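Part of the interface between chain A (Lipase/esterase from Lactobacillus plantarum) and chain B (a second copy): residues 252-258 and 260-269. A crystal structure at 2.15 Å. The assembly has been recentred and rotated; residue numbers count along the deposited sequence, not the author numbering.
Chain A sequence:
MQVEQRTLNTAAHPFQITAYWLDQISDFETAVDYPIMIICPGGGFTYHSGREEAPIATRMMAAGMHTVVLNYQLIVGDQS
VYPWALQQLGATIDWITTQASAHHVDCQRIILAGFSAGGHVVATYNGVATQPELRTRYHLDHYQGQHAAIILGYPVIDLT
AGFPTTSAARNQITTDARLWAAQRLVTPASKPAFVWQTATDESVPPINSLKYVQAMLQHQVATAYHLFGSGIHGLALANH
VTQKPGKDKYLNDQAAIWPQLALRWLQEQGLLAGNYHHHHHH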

# COMPACT_ATOMS: atom_id res chain seq x y z
N ASN A 252 14.88 3.42 -4.63
CA ASN A 252 13.90 4.51 -4.66
C ASN A 252 12.54 3.97 -4.27
O ASN A 252 11.88 3.31 -5.08
CB ASN A 252 13.84 5.13 -6.06
CG ASN A 252 13.10 6.45 -6.08
OD1 ASN A 252 11.87 6.48 -6.10
ND2 ASN A 252 13.85 7.55 -6.08
N ASP A 253 12.11 4.23 -3.04
CA ASP A 253 10.90 3.58 -2.53
C ASP A 253 9.64 4.02 -3.27
O ASP A 253 8.68 3.25 -3.39
CB ASP A 253 10.75 3.75 -1.01
CG ASP A 253 10.46 5.18 -0.61
OD1 ASP A 253 11.41 5.98 -0.52
OD2 ASP A 253 9.27 5.52 -0.37
N GLN A 254 9.64 5.25 -3.78
CA GLN A 254 8.50 5.73 -4.56
C GLN A 254 8.38 4.95 -5.88
O GLN A 254 7.32 4.42 -6.22
CB GLN A 254 8.58 7.25 -4.79
CG GLN A 254 8.62 8.07 -3.48
CD GLN A 254 9.06 9.54 -3.65
OE1 GLN A 254 10.18 9.90 -3.29
NE2 GLN A 254 8.16 10.38 -4.16
N ALA A 255 9.49 4.83 -6.60
CA ALA A 255 9.45 4.17 -7.91
C ALA A 255 9.23 2.66 -7.78
O ALA A 255 8.74 2.01 -8.71
CB ALA A 255 10.73 4.47 -8.70
N ALA A 256 9.57 2.11 -6.62
CA ALA A 256 9.45 0.67 -6.37
C ALA A 256 8.01 0.14 -6.40
O ALA A 256 7.82 -1.07 -6.43
CB ALA A 256 10.12 0.30 -5.04
N ILE A 257 7.01 1.02 -6.38
CA ILE A 257 5.62 0.57 -6.49
C ILE A 257 5.20 0.28 -7.94
O ILE A 257 4.08 -0.20 -8.17
CB ILE A 257 4.62 1.61 -5.92
CG1 ILE A 257 4.54 2.83 -6.84
CG2 ILE A 257 5.00 2.01 -4.49
CD1 ILE A 257 3.45 3.82 -6.47
N TRP A 258 6.07 0.54 -8.91
CA TRP A 258 5.64 0.39 -10.31
C TRP A 258 5.13 -1.02 -10.71
O TRP A 258 4.17 -1.11 -11.47
CB TRP A 258 6.69 0.91 -11.32
CG TRP A 258 7.84 -0.03 -11.60
CD1 TRP A 258 9.10 0.01 -11.05
CD2 TRP A 258 7.83 -1.15 -12.51
NE1 TRP A 258 9.87 -1.02 -11.56
CE2 TRP A 258 9.12 -1.74 -12.45
CE3 TRP A 258 6.87 -1.71 -13.36
CZ2 TRP A 258 9.47 -2.87 -13.22
CZ3 TRP A 258 7.21 -2.83 -14.12
CH2 TRP A 258 8.50 -3.40 -14.05
N GLN B 260 -1.56 9.81 -1.04
CA GLN B 260 -0.35 9.17 -0.50
C GLN B 260 0.89 9.49 -1.34
O GLN B 260 1.96 9.77 -0.79
CB GLN B 260 -0.55 7.66 -0.39
CG GLN B 260 -1.52 7.25 0.71
CD GLN B 260 -1.92 5.79 0.64
OE1 GLN B 260 -1.23 4.92 1.18
NE2 GLN B 260 -3.03 5.51 -0.04
N LEU B 261 0.74 9.43 -2.66
CA LEU B 261 1.84 9.78 -3.55
C LEU B 261 2.28 11.24 -3.35
O LEU B 261 3.47 11.52 -3.25
CB LEU B 261 1.45 9.56 -5.01
CG LEU B 261 1.21 8.13 -5.50
CD1 LEU B 261 0.93 8.13 -6.99
CD2 LEU B 261 2.40 7.24 -5.18
N ALA B 262 1.31 12.15 -3.28
CA ALA B 262 1.61 13.58 -3.15
C ALA B 262 2.30 13.89 -1.82
O ALA B 262 3.25 14.67 -1.77
CB ALA B 262 0.33 14.42 -3.31
N LEU B 263 1.81 13.28 -0.75
CA LEU B 263 2.39 13.46 0.58
C LEU B 263 3.83 12.95 0.66
O LEU B 263 4.71 13.61 1.23
CB LEU B 263 1.51 12.76 1.63
CG LEU B 263 0.12 13.38 1.81
CD1 LEU B 263 -0.77 12.48 2.66
CD2 LEU B 263 0.21 14.78 2.43
N ARG B 264 4.08 11.77 0.09
CA ARG B 264 5.43 11.21 0.04
C ARG B 264 6.35 12.10 -0.82
O ARG B 264 7.54 12.26 -0.53
CB ARG B 264 5.38 9.78 -0.51
CG ARG B 264 6.74 9.12 -0.68
CD ARG B 264 7.40 8.76 0.65
NE ARG B 264 8.44 9.72 1.03
CZ ARG B 264 9.74 9.57 0.77
NH1 ARG B 264 10.16 8.49 0.14
NH2 ARG B 264 10.61 10.50 1.15
N TRP B 265 5.80 12.67 -1.88
CA TRP B 265 6.57 13.61 -2.70
C TRP B 265 6.93 14.88 -1.91
O TRP B 265 8.06 15.37 -1.98
CB TRP B 265 5.79 13.96 -3.97
CG TRP B 265 6.47 14.96 -4.88
CD1 TRP B 265 7.43 14.69 -5.83
CD2 TRP B 265 6.22 16.37 -4.95
NE1 TRP B 265 7.79 15.86 -6.48
CE2 TRP B 265 7.05 16.90 -5.96
CE3 TRP B 265 5.36 17.23 -4.26
CZ2 TRP B 265 7.06 18.26 -6.29
CZ3 TRP B 265 5.37 18.58 -4.58
CH2 TRP B 265 6.21 19.09 -5.59
N LEU B 266 5.98 15.40 -1.13
CA LEU B 266 6.26 16.56 -0.29
C LEU B 266 7.38 16.27 0.71
O LEU B 266 8.24 17.12 0.96
CB LEU B 266 5.00 17.02 0.46
CG LEU B 266 3.93 17.77 -0.34
CD1 LEU B 266 2.68 17.96 0.53
CD2 LEU B 266 4.45 19.13 -0.83
N GLN B 267 7.36 15.06 1.28
CA GLN B 267 8.39 14.67 2.24
C GLN B 267 9.76 14.66 1.55
O GLN B 267 10.74 15.15 2.11
CB GLN B 267 8.07 13.31 2.86
CG GLN B 267 6.92 13.35 3.88
CD GLN B 267 6.44 11.97 4.28
OE1 GLN B 267 6.39 11.06 3.45
NE2 GLN B 267 6.09 11.79 5.56
N GLU B 268 9.80 14.12 0.34
CA GLU B 268 11.02 14.08 -0.45
C GLU B 268 11.55 15.49 -0.76
O GLU B 268 12.76 15.71 -0.83
CB GLU B 268 10.77 13.32 -1.76
CG GLU B 268 11.85 13.50 -2.81
CD GLU B 268 11.75 12.50 -3.94
OE1 GLU B 268 10.87 12.67 -4.82
OE2 GLU B 268 12.56 11.54 -3.95
N GLN B 269 10.64 16.44 -0.93
CA GLN B 269 11.03 17.82 -1.21
C GLN B 269 11.49 18.52 0.06
O GLN B 269 11.97 19.66 0.01
CB GLN B 269 9.86 18.58 -1.84
CG GLN B 269 9.53 18.15 -3.27
CD GLN B 269 10.67 18.40 -4.23
OE1 GLN B 269 11.12 17.50 -4.94
NE2 GLN B 269 11.15 19.64 -4.27

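The chain B stretch is a helix that enters from earlier in the chain, and from Arg264(B) onward its backbone N-H groups are bonded within the helix: Arg264(B) N bonds to Gln260(B) O, Trp265(B) N to Leu261(B) O, and the i to i-4 pattern continues to Glu268(B) N and Arg264(B) O. The chain A stretch is a turn leading into a short 3-10 segment, and it too is held from within. Asn252(A) accepts two hydrogen bonds within its own stretch, its side-chain OD1 accepting from Ala255(A) N at 2.9 Å and its carbonyl O from Ala256(A) N at 3.0 Å, while its ND2 is satisfied elsewhere in the structure. The contact is made largely by side chains. The closest pair of CA atoms is that of Gln254(A) and Arg264(B), 7.8 Å apart.

Charge pairing is supplied by Asp253(A) and Arg264(B). Their salt bridge places Asp253(A) OD1 2.9 Å from Arg264(B) NH1, at the edge of the guanidinium; NH1 also donates a weak hydrogen bond to Asp253(A) OD2, at 3.1 Å and a bent 142°. Arg264(B) NE gives a weak hydrogen bond to Gln267(B) OE1, 3.4 Å away and three residues further along the same helix.

Gln254(A) contributes the most buried area, pointing toward the helix. Its CG lies 3.5 Å from Arg264(B) CG, so the aliphatic parts of two polar side chains pack together. Beyond them, its terminal amide reaches the carboxylate of Glu268(B), whose OE2 is hydrogen-bonded elsewhere in the structure; the orientation of that amide remains open.

One helical turn before Arg264(B), the contact becomes apolar. Ile257(A) CD1 meets Leu261(B) CD2 at 3.8 Å, a van der Waals contact that needs no polar partner.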